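Local coordinates for malonyl CoA-acyl carrier protein transacylase (Mycobacterium tuberculosis, PDB 2QC3) that catalyses transfer of the malonyl group from malonyl-CoA to holo-acyl carrier protein in fatty acid biosynthesis, at residues V93-A98 / L222-D227; A155-A160 / R250-T255. All blocks are in the same frame, centred on the assembly; numbering follows the deposited sequence.

Contact 1. Residues V93-A98 / L222-D227; sequences VGEIAA and LLSNRD. With ACY (acetic acid), chain B.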
ATOM      1  N   VAL A  93      -2.798  -1.527  -0.132  1.00 17.93           N
ATOM      2  CA  VAL A  93      -2.668  -2.215  -1.404  1.00 20.15           C
ATOM      3  C   VAL A  93      -1.173  -2.415  -1.748  1.00 19.59           C
ATOM      4  O   VAL A  93      -0.826  -3.331  -2.490  1.00 20.04           O
ATOM      5  CB  VAL A  93      -3.370  -1.458  -2.546  1.00 20.80           C
ATOM      6  CG1 VAL A  93      -2.705  -0.109  -2.797  1.00 21.93           C
ATOM      7  CG2 VAL A  93      -3.338  -2.327  -3.797  1.00 20.45           C
ATOM      8  N   GLY A  94      -0.296  -1.579  -1.189  1.00 19.77           N
ATOM      9  CA  GLY A  94       1.134  -1.707  -1.432  1.00 20.49           C
ATOM     10  C   GLY A  94       1.668  -3.070  -1.030  1.00 19.30           C
ATOM     11  O   GLY A  94       2.712  -3.504  -1.507  1.00 19.41           O
ATOM     12  N   GLU A  95       0.966  -3.760  -0.143  1.00 20.97           N
ATOM     13  CA  GLU A  95       1.425  -5.090   0.252  1.00 21.74           C
ATOM     14  C   GLU A  95       1.529  -6.056  -0.929  1.00 21.42           C
ATOM     15  O   GLU A  95       2.416  -6.907  -0.961  1.00 22.16           O
ATOM     16  CB  GLU A  95       0.507  -5.692   1.310  1.00 23.22           C
ATOM     17  CG  GLU A  95       0.564  -4.972   2.645  1.00 25.85           C
ATOM     18  CD  GLU A  95       0.244  -5.893   3.794  1.00 25.08           C
ATOM     19  OE1 GLU A  95       1.122  -6.076   4.667  1.00 23.64           O
ATOM     20  OE2 GLU A  95      -0.881  -6.439   3.819  1.00 24.20           O
ATOM     21  N   ILE A  96       0.627  -5.936  -1.900  1.00 21.20           N
ATOM     22  CA  ILE A  96       0.666  -6.835  -3.056  1.00 20.93           C
ATOM     23  C   ILE A  96       1.972  -6.644  -3.820  1.00 20.27           C
ATOM     24  O   ILE A  96       2.597  -7.614  -4.249  1.00 19.57           O
ATOM     25  CB  ILE A  96      -0.547  -6.602  -4.003  1.00 20.47           C
ATOM     26  CG1 ILE A  96      -1.834  -7.090  -3.318  1.00 23.00           C
ATOM     27  CG2 ILE A  96      -0.344  -7.350  -5.307  1.00 19.67           C
ATOM     28  CD1 ILE A  96      -3.113  -6.803  -4.099  1.00 22.81           C
ATOM     29  N   ALA A  97       2.379  -5.388  -3.979  1.00 20.25           N
ATOM     30  CA  ALA A  97       3.626  -5.067  -4.660  1.00 20.38           C
ATOM     31  C   ALA A  97       4.787  -5.571  -3.799  1.00 18.79           C
ATOM     32  O   ALA A  97       5.755  -6.141  -4.312  1.00 18.69           O
ATOM     33  CB  ALA A  97       3.733  -3.555  -4.874  1.00 20.34           C
ATOM     34  N   ALA A  98       4.681  -5.369  -2.488  1.00 18.74           N
ATOM     35  CA  ALA A  98       5.715  -5.828  -1.556  1.00 20.01           C
ATOM     36  C   ALA A  98       5.893  -7.339  -1.675  1.00 20.87           C
ATOM     37  O   ALA A  98       7.016  -7.851  -1.621  1.00 20.85           O
ATOM     38  CB  ALA A  98       5.342  -5.464  -0.124  1.00 18.12           C
ATOM     39  N   LEU A 222       9.713 -10.354   4.710  1.00 25.69           N
ATOM     40  CA  LEU A 222       8.505  -9.659   4.285  1.00 23.68           C
ATOM     41  C   LEU A 222       7.595  -9.404   5.477  1.00 23.27           C
ATOM     42  O   LEU A 222       7.110 -10.344   6.115  1.00 22.80           O
ATOM     43  CB  LEU A 222       7.771 -10.505   3.234  1.00 23.89           C
ATOM     44  CG  LEU A 222       6.458 -10.003   2.615  1.00 23.99           C
ATOM     45  CD1 LEU A 222       6.691  -8.735   1.786  1.00 21.74           C
ATOM     46  CD2 LEU A 222       5.893 -11.093   1.732  1.00 23.23           C
ATOM     47  N   LEU A 223       7.373  -8.130   5.780  1.00 22.41           N
ATOM     48  CA  LEU A 223       6.513  -7.741   6.895  1.00 23.04           C
ATOM     49  C   LEU A 223       5.057  -7.643   6.454  1.00 24.01           C
ATOM     50  O   LEU A 223       4.770  -7.510   5.264  1.00 21.57           O
ATOM     51  CB  LEU A 223       6.958  -6.392   7.461  1.00 23.46           C
ATOM     52  CG  LEU A 223       8.404  -6.338   7.953  1.00 22.23           C
ATOM     53  CD1 LEU A 223       8.664  -4.989   8.613  1.00 21.98           C
ATOM     54  CD2 LEU A 223       8.643  -7.479   8.940  1.00 20.30           C
ATOM     55  N   SER A 224       4.149  -7.708   7.424  1.00 22.20           N
ATOM     56  CA  SER A 224       2.722  -7.627   7.154  1.00 21.95           C
ATOM     57  C   SER A 224       2.064  -6.507   7.956  1.00 21.10           C
ATOM     58  O   SER A 224       2.415  -6.271   9.111  1.00 19.91           O
ATOM     59  CB  SER A 224       2.044  -8.961   7.498  1.00 21.57           C
ATOM     60  OG  SER A 224       0.638  -8.866   7.352  1.00 21.88           O
ATOM     61  N   ASN A 225       1.104  -5.830   7.329  1.00 21.14           N
ATOM     62  CA  ASN A 225       0.354  -4.741   7.955  1.00 21.40           C
ATOM     63  C   ASN A 225      -0.475  -5.271   9.120  1.00 19.06           C
ATOM     64  O   ASN A 225      -0.950  -4.510   9.959  1.00 16.90           O
ATOM     65  CB  ASN A 225      -0.599  -4.100   6.935  1.00 19.85           C
ATOM     66  CG  ASN A 225       0.114  -3.235   5.920  1.00 21.19           C
ATOM     67  OD1 ASN A 225      -0.487  -2.822   4.928  1.00 23.45           O
ATOM     68  ND2 ASN A 225       1.392  -2.938   6.163  1.00 17.75           N
ATOM     69  N   ARG A 226      -0.672  -6.581   9.146  1.00 20.08           N
ATOM     70  CA  ARG A 226      -1.448  -7.216  10.208  1.00 21.35           C
ATOM     71  C   ARG A 226      -0.898  -6.877  11.591  1.00 21.39           C
ATOM     72  O   ARG A 226      -1.631  -6.420  12.477  1.00 21.70           O
ATOM     73  CB  ARG A 226      -1.425  -8.733  10.029  1.00 21.89           C
ATOM     74  CG  ARG A 226      -2.185  -9.484  11.102  1.00 22.67           C
ATOM     75  CD  ARG A 226      -2.023 -10.986  10.939  1.00 25.47           C
ATOM     76  NE  ARG A 226      -2.968 -11.705  11.783  1.00 26.86           N
ATOM     77  CZ  ARG A 226      -2.940 -13.019  11.997  1.00 28.95           C
ATOM     78  NH1 ARG A 226      -2.009 -13.773  11.430  1.00 29.95           N
ATOM     79  NH2 ARG A 226      -3.852 -13.580  12.780  1.00 28.29           N
ATOM     80  N   ASP A 227       0.399  -7.099  11.768  1.00 22.00           N
ATOM     81  CA  ASP A 227       1.035  -6.854  13.056  1.00 22.11           C
ATOM     82  C   ASP A 227       2.500  -6.431  12.962  1.00 21.21           C
ATOM     83  O   ASP A 227       3.233  -6.505  13.944  1.00 21.08           O
ATOM     84  CB  ASP A 227       0.929  -8.117  13.902  1.00 21.70           C
ATOM     85  CG  ASP A 227       1.422  -9.349  13.164  1.00 24.29           C
ATOM     86  OD1 ASP A 227       1.295 -10.464  13.715  1.00 26.98           O
ATOM     87  OD2 ASP A 227       1.936  -9.209  12.033  1.00 21.68           O
TER
HETATM   88  C   ACY B 500      -5.946   0.243   0.368  1.00 61.08           C
HETATM   89  O   ACY B 500      -6.422  -0.818   0.728  1.00 57.24           O
HETATM   90  OXT ACY B 500      -4.908   0.272  -0.486  1.00 62.96           O
HETATM   91  CH3 ACY B 500      -6.512   1.540   0.877  1.00 58.45           C
HETATM   92  O   HOH W   1       3.775  -5.394   3.733  1.00 24.06           O
HETATM   93  O   HOH W   2      -0.412  -8.857   4.981  1.00 25.32           O

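Contact 2. Residues A155-A160 / R250-T255; sequences ANRNAA and RWDLCT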
ATOM      1  N   ALA A 155      -8.640   2.180  11.188  1.00 18.99           N
ATOM      2  CA  ALA A 155      -8.235   1.368  10.045  1.00 21.00           C
ATOM      3  C   ALA A 155      -6.763   1.511   9.685  1.00 21.12           C
ATOM      4  O   ALA A 155      -6.188   0.633   9.055  1.00 19.76           O
ATOM      5  CB  ALA A 155      -9.130   1.682   8.830  1.00 20.69           C
ATOM      6  N   ASN A 156      -6.161   2.627  10.082  1.00 21.82           N
ATOM      7  CA  ASN A 156      -4.740   2.860   9.847  1.00 22.43           C
ATOM      8  C   ASN A 156      -4.129   3.371  11.150  1.00 21.02           C
ATOM      9  O   ASN A 156      -4.700   4.254  11.800  1.00 22.51           O
ATOM     10  CB  ASN A 156      -4.488   3.950   8.799  1.00 24.84           C
ATOM     11  CG  ASN A 156      -4.520   3.456   7.360  1.00 26.30           C
ATOM     12  OD1 ASN A 156      -3.941   4.105   6.484  1.00 28.95           O
ATOM     13  ND2 ASN A 156      -5.204   2.347   7.099  1.00 23.86           N
ATOM     14  N   ARG A 157      -3.007   2.780  11.550  1.00 20.58           N
ATOM     15  CA  ARG A 157      -2.242   3.237  12.709  1.00 20.13           C
ATOM     16  C   ARG A 157      -0.907   3.431  11.994  1.00 19.96           C
ATOM     17  O   ARG A 157      -0.160   2.477  11.781  1.00 22.31           O
ATOM     18  CB  ARG A 157      -2.115   2.162  13.802  1.00 22.35           C
ATOM     19  CG  ARG A 157      -3.405   1.872  14.611  1.00 21.67           C
ATOM     20  CD  ARG A 157      -3.917   3.092  15.374  1.00 19.69           C
ATOM     21  NE  ARG A 157      -2.977   3.592  16.381  1.00 20.80           N
ATOM     22  CZ  ARG A 157      -2.849   3.118  17.620  1.00 19.36           C
ATOM     23  NH1 ARG A 157      -3.602   2.108  18.051  1.00 15.69           N
ATOM     24  NH2 ARG A 157      -1.960   3.668  18.439  1.00 18.76           N
ATOM     25  N   ASN A 158      -0.616   4.667  11.606  1.00 20.27           N
ATOM     26  CA  ASN A 158       0.600   4.957  10.857  1.00 19.68           C
ATOM     27  C   ASN A 158       1.812   5.430  11.651  1.00 19.65           C
ATOM     28  O   ASN A 158       2.947   5.141  11.273  1.00 20.09           O
ATOM     29  CB  ASN A 158       0.279   5.958   9.746  1.00 18.95           C
ATOM     30  CG  ASN A 158      -0.686   5.396   8.725  1.00 19.17           C
ATOM     31  OD1 ASN A 158      -0.579   4.235   8.339  1.00 19.92           O
ATOM     32  ND2 ASN A 158      -1.625   6.220   8.268  1.00 19.28           N
ATOM     33  N   ALA A 159       1.565   6.156  12.738  1.00 20.74           N
ATOM     34  CA  ALA A 159       2.619   6.667  13.612  1.00 23.25           C
ATOM     35  C   ALA A 159       1.932   7.379  14.775  1.00 24.03           C
ATOM     36  O   ALA A 159       0.721   7.596  14.742  1.00 23.00           O
ATOM     37  CB  ALA A 159       3.519   7.653  12.841  1.00 23.15           C
ATOM     38  N   ALA A 160       2.690   7.744  15.803  1.00 24.92           N
ATOM     39  CA  ALA A 160       2.088   8.445  16.934  1.00 27.20           C
ATOM     40  C   ALA A 160       1.406   9.709  16.406  1.00 26.26           C
ATOM     41  O   ALA A 160       2.007  10.489  15.673  1.00 26.81           O
ATOM     42  CB  ALA A 160       3.156   8.808  17.964  1.00 29.51           C
ATOM     43  N   ARG A 250      -1.443  -1.875  10.479  1.00 19.17           N
ATOM     44  CA  ARG A 250      -0.566  -1.493  11.584  1.00 19.63           C
ATOM     45  C   ARG A 250       0.797  -1.069  11.027  1.00 19.11           C
ATOM     46  O   ARG A 250       1.812  -1.736  11.249  1.00 18.67           O
ATOM     47  CB  ARG A 250      -0.392  -2.656  12.577  1.00 19.34           C
ATOM     48  CG  ARG A 250      -1.665  -3.047  13.341  1.00 20.32           C
ATOM     49  CD  ARG A 250      -2.368  -1.826  13.941  1.00 19.66           C
ATOM     50  NE  ARG A 250      -1.515  -1.055  14.845  1.00 23.11           N
ATOM     51  CZ  ARG A 250      -1.526  -1.148  16.174  1.00 24.65           C
ATOM     52  NH1 ARG A 250      -0.705  -0.391  16.898  1.00 21.00           N
ATOM     53  NH2 ARG A 250      -2.351  -1.987  16.782  1.00 21.71           N
ATOM     54  N   TRP A 251       0.815   0.036  10.291  1.00 18.44           N
ATOM     55  CA  TRP A 251       2.063   0.521   9.720  1.00 19.37           C
ATOM     56  C   TRP A 251       3.043   0.856  10.843  1.00 17.79           C
ATOM     57  O   TRP A 251       4.246   0.656  10.703  1.00 18.21           O
ATOM     58  CB  TRP A 251       1.829   1.757   8.838  1.00 19.50           C
ATOM     59  CG  TRP A 251       3.086   2.184   8.146  1.00 20.94           C
ATOM     60  CD1 TRP A 251       3.792   3.331   8.357  1.00 20.85           C
ATOM     61  CD2 TRP A 251       3.843   1.414   7.196  1.00 20.94           C
ATOM     62  NE1 TRP A 251       4.948   3.325   7.604  1.00 22.69           N
ATOM     63  CE2 TRP A 251       5.002   2.161   6.879  1.00 21.22           C
ATOM     64  CE3 TRP A 251       3.652   0.167   6.582  1.00 19.88           C
ATOM     65  CZ2 TRP A 251       5.972   1.700   5.978  1.00 20.86           C
ATOM     66  CZ3 TRP A 251       4.620  -0.297   5.683  1.00 22.43           C
ATOM     67  CH2 TRP A 251       5.765   0.475   5.389  1.00 22.21           C
ATOM     68  N   ASP A 252       2.522   1.366  11.955  1.00 19.37           N
ATOM     69  CA  ASP A 252       3.365   1.695  13.100  1.00 20.37           C
ATOM     70  C   ASP A 252       4.148   0.480  13.600  1.00 21.96           C
ATOM     71  O   ASP A 252       5.313   0.603  13.969  1.00 21.43           O
ATOM     72  CB  ASP A 252       2.531   2.276  14.251  1.00 22.75           C
ATOM     73  CG  ASP A 252       1.342   1.396  14.639  1.00 19.43           C
ATOM     74  OD1 ASP A 252       0.713   1.696  15.676  1.00 18.87           O
ATOM     75  OD2 ASP A 252       1.026   0.420  13.923  1.00 19.66           O
ATOM     76  N   LEU A 253       3.512  -0.692  13.603  1.00 21.72           N
ATOM     77  CA  LEU A 253       4.184  -1.906  14.046  1.00 20.55           C
ATOM     78  C   LEU A 253       5.227  -2.359  13.016  1.00 21.11           C
ATOM     79  O   LEU A 253       6.244  -2.956  13.366  1.00 19.20           O
ATOM     80  CB  LEU A 253       3.158  -3.025  14.297  1.00 22.22           C
ATOM     81  CG  LEU A 253       2.115  -2.737  15.386  1.00 21.73           C
ATOM     82  CD1 LEU A 253       1.231  -3.968  15.613  1.00 22.27           C
ATOM     83  CD2 LEU A 253       2.831  -2.353  16.692  1.00 24.24           C
ATOM     84  N   CYS A 254       4.986  -2.061  11.745  1.00 18.68           N
ATOM     85  CA  CYS A 254       5.931  -2.448  10.715  1.00 19.86           C
ATOM     86  C   CYS A 254       7.227  -1.650  10.866  1.00 21.70           C
ATOM     87  O   CYS A 254       8.324  -2.203  10.797  1.00 20.14           O
ATOM     88  CB  CYS A 254       5.336  -2.216   9.317  1.00 21.65           C
ATOM     89  SG  CYS A 254       4.027  -3.379   8.845  1.00 22.40           S
ATOM     90  N   THR A 255       7.100  -0.348  11.081  1.00 21.90           N
ATOM     91  CA  THR A 255       8.280   0.485  11.220  1.00 26.44           C
ATOM     92  C   THR A 255       9.026   0.134  12.502  1.00 27.18           C
ATOM     93  O   THR A 255      10.249   0.220  12.554  1.00 27.03           O
ATOM     94  CB  THR A 255       7.915   1.967  11.231  1.00 27.31           C
ATOM     95  OG1 THR A 255       7.109   2.271  10.087  1.00 30.62           O
ATOM     96  CG2 THR A 255       9.174   2.803  11.183  1.00 32.12           C
TER

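Contact 1. Residues V93-A98 / L222-D227
The carboxylate of Glu95 and the amide of Asn225 lie flat on each other, with planes 5° apart. The two chains run antiparallel as they overlap, which puts Glu95 OE1 over Asn225 CG (3.3 Å) and Asn225 OD1 over Glu95 CD (3.4 Å). The backbone of Asn225 meets the same carboxylate face: Asn225 N donates to Glu95 OE1 (2.7 Å), from 37° out of the carboxylate plane. Water 2 donates to Glu95 OE2 (2.7 Å) from the other side of the carboxylate, tilted out of its plane, and is also hydrogen-bonded to Ser224 OG (2.6 Å). That hydroxyl, anti to its own backbone N, accepts from Arg226 N in an ST turn. The carboxylate thus holds the turn twice, directly at Asn225 N and through water at Ser224 OG.

The stacked amide has its own bonds. Asn225 OD1 accepts from the backbone N of Ser92, the active-site serine by similarity, and Asn225 ND2 donates to Gly90 O. Glu95 is thus placed as a second-shell residue behind Asn225. Gly90, Ser92 and Gly94 fit the GxSxG nucleophile elbow, in keeping with the family. Val93 N binds the acetate atom OXT (2.8 Å), and Arg117 holds the same acetate, probably a crystallisation additive. Its place beside Val93 N is consistent with the oxyanion hole of related transacylases.

Further along, Leu222 CD1 rests on Ala98 CB (4.0 Å) and Ala98 O (3.5 Å).

Helix 94-101 follows strand 86-90, and the 222-227 loop leaves edge strand 221-222 of the parallel sheet. Val88 of strand 86-90 touches both Ala98 and Leu222. Ile96 faces helix 107-125 and Ala97 faces helix 57-77.

Contact 2. Residues A155-A160 / R250-T255
Arg157 and Arg250 extend together from neighbouring strands. Both chains turn back at the CB-CG and CG-CD bonds (Arg157 chi2 -61°), and this brings the two guanidiniums into an offset stack, with centres 4.7 Å apart and planes at 16°. Arg157 CB comes within 3.4 Å of Arg250 NE. Like charges would repel here, but Asp252 probably offsets this. Arg250 grips Asp252 side-on, with NE to OD2 and NH1 to OD1 (2.8 Å), both close to the guanidinium plane. The same OD1 lies over a face of the Arg157 guanidinium, 4.2 Å from Arg157 NE, where only the charges act. Leu253 CD1 covers the Arg250 guanidinium on the face away from Arg157.

The carbonyl of Arg157 turns to the helix start. Asp252 N donates to Arg157 O at 2.9 Å, tilted 24° from the carbonyl plane. Strand 153-159 runs parallel to the short strand 249-250 at the edge of the mixed sheet, and Arg250 holds the N-cap position of helix 251-260. The Arg157 carbonyl thus accepts from the first turn of the helix, while backbone bonds join Ala155 and Arg157 to Val249.

Asn158 points its CB away, but OD1 swings back to within 3.5 Å of Trp251 CB. This OD1 is buried and has no hydrogen-bonding partner in the model. Asn158 O lies at the edge of the indole, 3.5 Å from Trp251 CD1. The indole also touches Leu275 and Ile278 of helix 275-282.

Asn158 and Ala159 both face Gln162 of strand 162-166, a classic bulge.

In the fold
The centres of the two contacts lie about 12 Å apart, within the acyl transferase domain. Their segments alternate along the chain: 93-98, 155-160, 222-227, then 250-255. Contact 1 sits at one edge of the parallel sheet, where outermost strand 221-222 lies beside 86-90. Contact 2 belongs to the mixed sheet and to helix 251-260. They touch directly. Asn225 O and Arg250 N are 2.7 Å apart, a probable hydrogen bond, and Ser224 O packs on Cys254 SG. The 222-227 loop thus joins the two sheets next to the active site: the side chain of Asn225 is about 5 Å from those of Ser92 and His195, both catalytic by similarity.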